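Local atomic coordinates of UBP3-associated protein BRE5 (PDB entry 2QIY), a protein that works with the ubiquitin protease UBP3 in removing ubiquitin, a step that bears on Sec23, and is represented here by its NTF2-like domain. Residues A[101-113]-A[119-131]. Numbering follows the deposited sequence.
Sequences HKSILIMATGEMF and VYKFCQTFILLPS
Ile-104 and Leu-128 open an antiparallel ladder that runs to Met-112 and Tyr-120, each of its five hydrogen-bonded pairs joined by two N-H...O bonds; Met-112 N to Tyr-120 O, 2.8 Å, is nearly straight at 177°.

Glu-111 and Lys-121 lie alongside each other on one face and form a salt bridge, NZ reaching the anti lone pair of OE2 at 2.8 Å. A bend at the last torsion of Lys-121 (chi4 -57°) brings NZ to the carboxylate, and a water joins NZ to Gly-110 O. Ser-150 of the second subunit also bonds Glu-111 OE2, so an alanine at Glu-111 would probably leave the lysine without its countercharge and that serine without this acceptor.

On the other face the Phe-122 ring lies across Gly-110, whose N sits over the rim of one side, while Met-112 CE sits over the centre of the opposite side, 3.9 Å from the centroid, a CH-pi contact with SD farther off.

Among aliphatic contacts, Leu-105 CD2 presses tightly on Ile-127 CD1 (3.4 Å), and Ile-106 CD1 meets Leu-128 CD1 at 3.7 Å.

Helix 11-28 covers the Ile-106 and Phe-126 side, Met-107 and Thr-125 pack against the second subunit, and the whole is a long, twisted beta hairpin in an NTF2-like dimer.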
loop_
_atom_site.group_PDB
_atom_site.type_symbol
_atom_site.label_atom_id
_atom_site.label_comp_id
_atom_site.label_asym_id
_atom_site.label_seq_id
_atom_site.Cartn_x
_atom_site.Cartn_y
_atom_site.Cartn_z
ATOM N N HIS A 101 -17.979 7.884 7.525
ATOM C CA HIS A 101 -16.653 7.592 8.074
ATOM C C HIS A 101 -16.632 6.293 8.897
ATOM O O HIS A 101 -15.830 6.156 9.810
ATOM C CB HIS A 101 -16.167 8.791 8.911
ATOM C CG HIS A 101 -14.726 9.154 8.704
ATOM N ND1 HIS A 101 -14.102 9.099 7.474
ATOM C CD2 HIS A 101 -13.803 9.642 9.569
ATOM C CE1 HIS A 101 -12.850 9.509 7.596
ATOM N NE2 HIS A 101 -12.641 9.841 8.859
ATOM N N LYS A 102 -17.510 5.343 8.556
ATOM C CA LYS A 102 -17.631 4.082 9.295
ATOM C C LYS A 102 -16.870 2.891 8.678
ATOM O O LYS A 102 -16.717 1.844 9.313
ATOM C CB LYS A 102 -19.111 3.718 9.495
ATOM C CG LYS A 102 -19.890 4.665 10.421
ATOM C CD LYS A 102 -19.310 4.668 11.838
ATOM C CE LYS A 102 -20.147 5.501 12.812
ATOM N NZ LYS A 102 -19.938 6.987 12.693
ATOM N N SER A 103 -16.417 3.046 7.440
ATOM C CA SER A 103 -15.569 2.033 6.809
ATOM C C SER A 103 -14.120 2.246 7.239
ATOM O O SER A 103 -13.768 3.329 7.720
ATOM C CB SER A 103 -15.711 2.104 5.293
ATOM O OG SER A 103 -17.027 1.745 4.913
ATOM N N ILE A 104 -13.287 1.212 7.071
ATOM C CA ILE A 104 -11.898 1.285 7.511
ATOM C C ILE A 104 -10.959 0.934 6.365
ATOM O O ILE A 104 -11.104 -0.106 5.739
ATOM C CB ILE A 104 -11.617 0.337 8.708
ATOM C CG1 ILE A 104 -12.643 0.544 9.826
ATOM C CG2 ILE A 104 -10.172 0.554 9.231
ATOM C CD1 ILE A 104 -12.659 -0.571 10.847
ATOM N N LEU A 105 -10.008 1.826 6.105
ATOM C CA LEU A 105 -8.903 1.620 5.155
ATOM C C LEU A 105 -7.714 1.095 5.927
ATOM O O LEU A 105 -7.285 1.731 6.892
ATOM C CB LEU A 105 -8.504 2.980 4.557
ATOM C CG LEU A 105 -7.804 3.177 3.194
ATOM C CD1 LEU A 105 -6.893 4.423 3.090
ATOM C CD2 LEU A 105 -7.255 1.932 2.467
ATOM N N ILE A 106 -7.183 -0.064 5.514
ATOM C CA ILE A 106 -6.033 -0.659 6.165
ATOM C C ILE A 106 -4.900 -0.862 5.149
ATOM O O ILE A 106 -5.129 -1.362 4.056
ATOM C CB ILE A 106 -6.385 -2.035 6.822
ATOM C CG1 ILE A 106 -7.550 -1.890 7.798
ATOM C CG2 ILE A 106 -5.156 -2.634 7.513
ATOM C CD1 ILE A 106 -8.069 -3.248 8.373
ATOM N N MET A 107 -3.681 -0.488 5.507
ATOM C CA MET A 107 -2.540 -0.899 4.672
ATOM C C MET A 107 -1.563 -1.695 5.506
ATOM O O MET A 107 -1.215 -1.273 6.619
ATOM C CB MET A 107 -1.764 0.296 4.149
ATOM C CG MET A 107 -2.430 1.153 3.166
ATOM S SD MET A 107 -1.225 2.472 2.864
ATOM C CE MET A 107 -0.048 1.602 1.881
ATOM N N ALA A 108 -1.103 -2.826 4.970
ATOM C CA ALA A 108 -0.141 -3.667 5.667
ATOM C C ALA A 108 1.092 -3.816 4.789
ATOM O O ALA A 108 0.985 -3.801 3.557
ATOM C CB ALA A 108 -0.751 -5.011 5.923
ATOM N N THR A 109 2.272 -3.938 5.384
ATOM C CA THR A 109 3.431 -4.265 4.541
ATOM C C THR A 109 4.210 -5.318 5.265
ATOM O O THR A 109 4.131 -5.429 6.501
ATOM C CB THR A 109 4.406 -3.073 4.258
ATOM O OG1 THR A 109 5.227 -2.808 5.415
ATOM C CG2 THR A 109 3.661 -1.803 3.858
ATOM N N GLY A 110 5.007 -6.065 4.517
ATOM C CA GLY A 110 5.793 -7.128 5.147
ATOM C C GLY A 110 6.540 -7.918 4.105
ATOM O O GLY A 110 6.771 -7.427 2.992
ATOM N N GLU A 111 6.886 -9.145 4.470
ATOM C CA GLU A 111 7.593 -10.059 3.575
ATOM C C GLU A 111 6.841 -11.380 3.589
ATOM O O GLU A 111 6.581 -11.939 4.645
ATOM C CB GLU A 111 9.058 -10.196 3.988
ATOM C CG GLU A 111 9.798 -8.850 3.824
ATOM C CD GLU A 111 11.317 -8.917 3.888
ATOM O OE1 GLU A 111 11.906 -10.013 3.991
ATOM O OE2 GLU A 111 11.914 -7.815 3.750
ATOM N N MET A 112 6.426 -11.800 2.398
ATOM C CA MET A 112 5.547 -12.946 2.226
ATOM C C MET A 112 6.322 -14.079 1.573
ATOM O O MET A 112 7.196 -13.849 0.740
ATOM C CB MET A 112 4.350 -12.514 1.339
ATOM C CG MET A 112 3.323 -13.581 1.135
ATOM S SD MET A 112 1.903 -12.850 0.296
ATOM C CE MET A 112 1.211 -11.874 1.619
ATOM N N PHE A 113 6.022 -15.309 1.956
ATOM C CA PHE A 113 6.605 -16.454 1.259
ATOM C C PHE A 113 5.630 -17.620 1.366
ATOM O O PHE A 113 4.551 -17.491 1.968
ATOM C CB PHE A 113 8.005 -16.807 1.772
ATOM C CG PHE A 113 8.055 -17.265 3.222
ATOM C CD1 PHE A 113 8.322 -18.607 3.516
ATOM C CD2 PHE A 113 7.900 -16.357 4.263
ATOM C CE1 PHE A 113 8.386 -19.041 4.828
ATOM C CE2 PHE A 113 7.986 -16.794 5.625
ATOM C CZ PHE A 113 8.221 -18.127 5.880
ATOM N N VAL A 119 11.477 -15.125 0.131
ATOM C CA VAL A 119 10.528 -14.060 0.469
ATOM C C VAL A 119 10.313 -13.084 -0.709
ATOM O O VAL A 119 11.146 -12.972 -1.628
ATOM C CB VAL A 119 10.988 -13.221 1.660
ATOM C CG1 VAL A 119 11.053 -14.098 2.918
ATOM C CG2 VAL A 119 12.369 -12.563 1.361
ATOM N N TYR A 120 9.180 -12.381 -0.620
ATOM C CA TYR A 120 8.810 -11.310 -1.524
ATOM C C TYR A 120 8.239 -10.187 -0.669
ATOM O O TYR A 120 7.350 -10.434 0.175
ATOM C CB TYR A 120 7.702 -11.786 -2.449
ATOM C CG TYR A 120 8.077 -12.957 -3.312
ATOM C CD1 TYR A 120 8.013 -14.256 -2.825
ATOM C CD2 TYR A 120 8.504 -12.753 -4.623
ATOM C CE1 TYR A 120 8.339 -15.355 -3.622
ATOM C CE2 TYR A 120 8.832 -13.818 -5.438
ATOM C CZ TYR A 120 8.758 -15.136 -4.927
ATOM O OH TYR A 120 9.116 -16.214 -5.712
ATOM N N LYS A 121 8.726 -8.970 -0.871
ATOM C CA LYS A 121 8.243 -7.810 -0.108
ATOM C C LYS A 121 6.890 -7.465 -0.657
ATOM O O LYS A 121 6.692 -7.561 -1.869
ATOM C CB LYS A 121 9.126 -6.606 -0.352
ATOM C CG LYS A 121 10.401 -6.589 0.463
ATOM C CD LYS A 121 10.828 -5.111 0.571
ATOM C CE LYS A 121 11.660 -4.830 1.826
ATOM N NZ LYS A 121 11.025 -5.187 3.111
ATOM N N PHE A 122 5.955 -7.065 0.204
ATOM C CA PHE A 122 4.626 -6.710 -0.310
ATOM C C PHE A 122 4.012 -5.581 0.483
ATOM O O PHE A 122 4.383 -5.315 1.626
ATOM C CB PHE A 122 3.682 -7.926 -0.222
ATOM C CG PHE A 122 3.184 -8.203 1.186
ATOM C CD1 PHE A 122 1.973 -7.643 1.611
ATOM C CD2 PHE A 122 3.932 -8.956 2.087
ATOM C CE1 PHE A 122 1.498 -7.853 2.887
ATOM C CE2 PHE A 122 3.466 -9.183 3.365
ATOM C CZ PHE A 122 2.240 -8.629 3.779
ATOM N N CYS A 123 3.059 -4.919 -0.164
ATOM C CA CYS A 123 2.120 -4.059 0.518
ATOM C C CYS A 123 0.718 -4.536 0.145
ATOM O O CYS A 123 0.439 -4.922 -1.004
ATOM C CB CYS A 123 2.356 -2.630 0.103
ATOM S SG CYS A 123 2.390 -2.258 -1.616
ATOM N N GLN A 124 -0.161 -4.587 1.129
ATOM C CA GLN A 124 -1.512 -5.074 0.857
ATOM C C GLN A 124 -2.490 -4.096 1.491
ATOM O O GLN A 124 -2.319 -3.719 2.654
ATOM C CB GLN A 124 -1.738 -6.502 1.398
ATOM C CG GLN A 124 -3.119 -7.110 0.997
ATOM C CD GLN A 124 -3.203 -8.637 1.143
ATOM O OE1 GLN A 124 -4.219 -9.258 0.774
ATOM N NE2 GLN A 124 -2.153 -9.243 1.664
ATOM N N THR A 125 -3.520 -3.709 0.735
ATOM C CA THR A 125 -4.479 -2.732 1.227
ATOM C C THR A 125 -5.864 -3.332 1.223
ATOM O O THR A 125 -6.221 -4.041 0.287
ATOM C CB THR A 125 -4.442 -1.475 0.337
ATOM O OG1 THR A 125 -3.183 -0.830 0.566
ATOM C CG2 THR A 125 -5.525 -0.531 0.700
ATOM N N PHE A 126 -6.628 -3.040 2.268
ATOM C CA PHE A 126 -8.016 -3.507 2.412
ATOM C C PHE A 126 -8.955 -2.358 2.708
ATOM O O PHE A 126 -8.560 -1.358 3.338
ATOM C CB PHE A 126 -8.119 -4.409 3.632
ATOM C CG PHE A 126 -7.189 -5.583 3.607
ATOM C CD1 PHE A 126 -5.885 -5.460 4.113
ATOM C CD2 PHE A 126 -7.623 -6.828 3.118
ATOM C CE1 PHE A 126 -5.027 -6.560 4.109
ATOM C CE2 PHE A 126 -6.765 -7.935 3.145
ATOM C CZ PHE A 126 -5.470 -7.784 3.635
ATOM N N ILE A 127 -10.211 -2.511 2.293
ATOM C CA ILE A 127 -11.289 -1.648 2.790
ATOM C C ILE A 127 -12.343 -2.549 3.431
ATOM O O ILE A 127 -12.779 -3.531 2.814
ATOM C CB ILE A 127 -11.942 -0.773 1.691
ATOM C CG1 ILE A 127 -10.911 0.194 1.126
ATOM C CG2 ILE A 127 -13.130 0.034 2.283
ATOM C CD1 ILE A 127 -10.529 1.232 2.081
ATOM N N LEU A 128 -12.684 -2.230 4.672
ATOM C CA LEU A 128 -13.692 -2.946 5.457
ATOM C C LEU A 128 -14.943 -2.085 5.567
ATOM O O LEU A 128 -14.883 -0.919 5.979
ATOM C CB LEU A 128 -13.176 -3.258 6.867
ATOM C CG LEU A 128 -11.823 -3.966 6.972
ATOM C CD1 LEU A 128 -11.620 -4.381 8.415
ATOM C CD2 LEU A 128 -11.768 -5.176 6.045
ATOM N N LEU A 129 -16.078 -2.685 5.228
ATOM C CA LEU A 129 -17.364 -2.002 5.269
ATOM C C LEU A 129 -18.232 -2.614 6.387
ATOM O O LEU A 129 -18.439 -3.822 6.416
ATOM C CB LEU A 129 -18.058 -2.185 3.917
ATOM C CG LEU A 129 -19.478 -1.617 3.786
ATOM C CD1 LEU A 129 -19.438 -0.123 3.648
ATOM C CD2 LEU A 129 -20.143 -2.235 2.572
ATOM N N PRO A 130 -18.765 -1.785 7.300
ATOM C CA PRO A 130 -19.509 -2.426 8.396
ATOM C C PRO A 130 -20.795 -3.092 7.911
ATOM O O PRO A 130 -21.369 -2.675 6.907
ATOM C CB PRO A 130 -19.830 -1.270 9.352
ATOM C CG PRO A 130 -19.661 -0.008 8.543
ATOM C CD PRO A 130 -18.756 -0.312 7.386
ATOM N N SER A 131 -21.216 -4.143 8.606
ATOM C CA SER A 131 -22.462 -4.842 8.282
ATOM C C SER A 131 -23.674 -3.918 8.425
ATOM O O SER A 131 -23.816 -3.192 9.420
ATOM C CB SER A 131 -22.635 -6.060 9.194
ATOM O OG SER A 131 -22.476 -5.687 10.555
HETATM O O HOH W 1 8.300 -4.977 2.973
#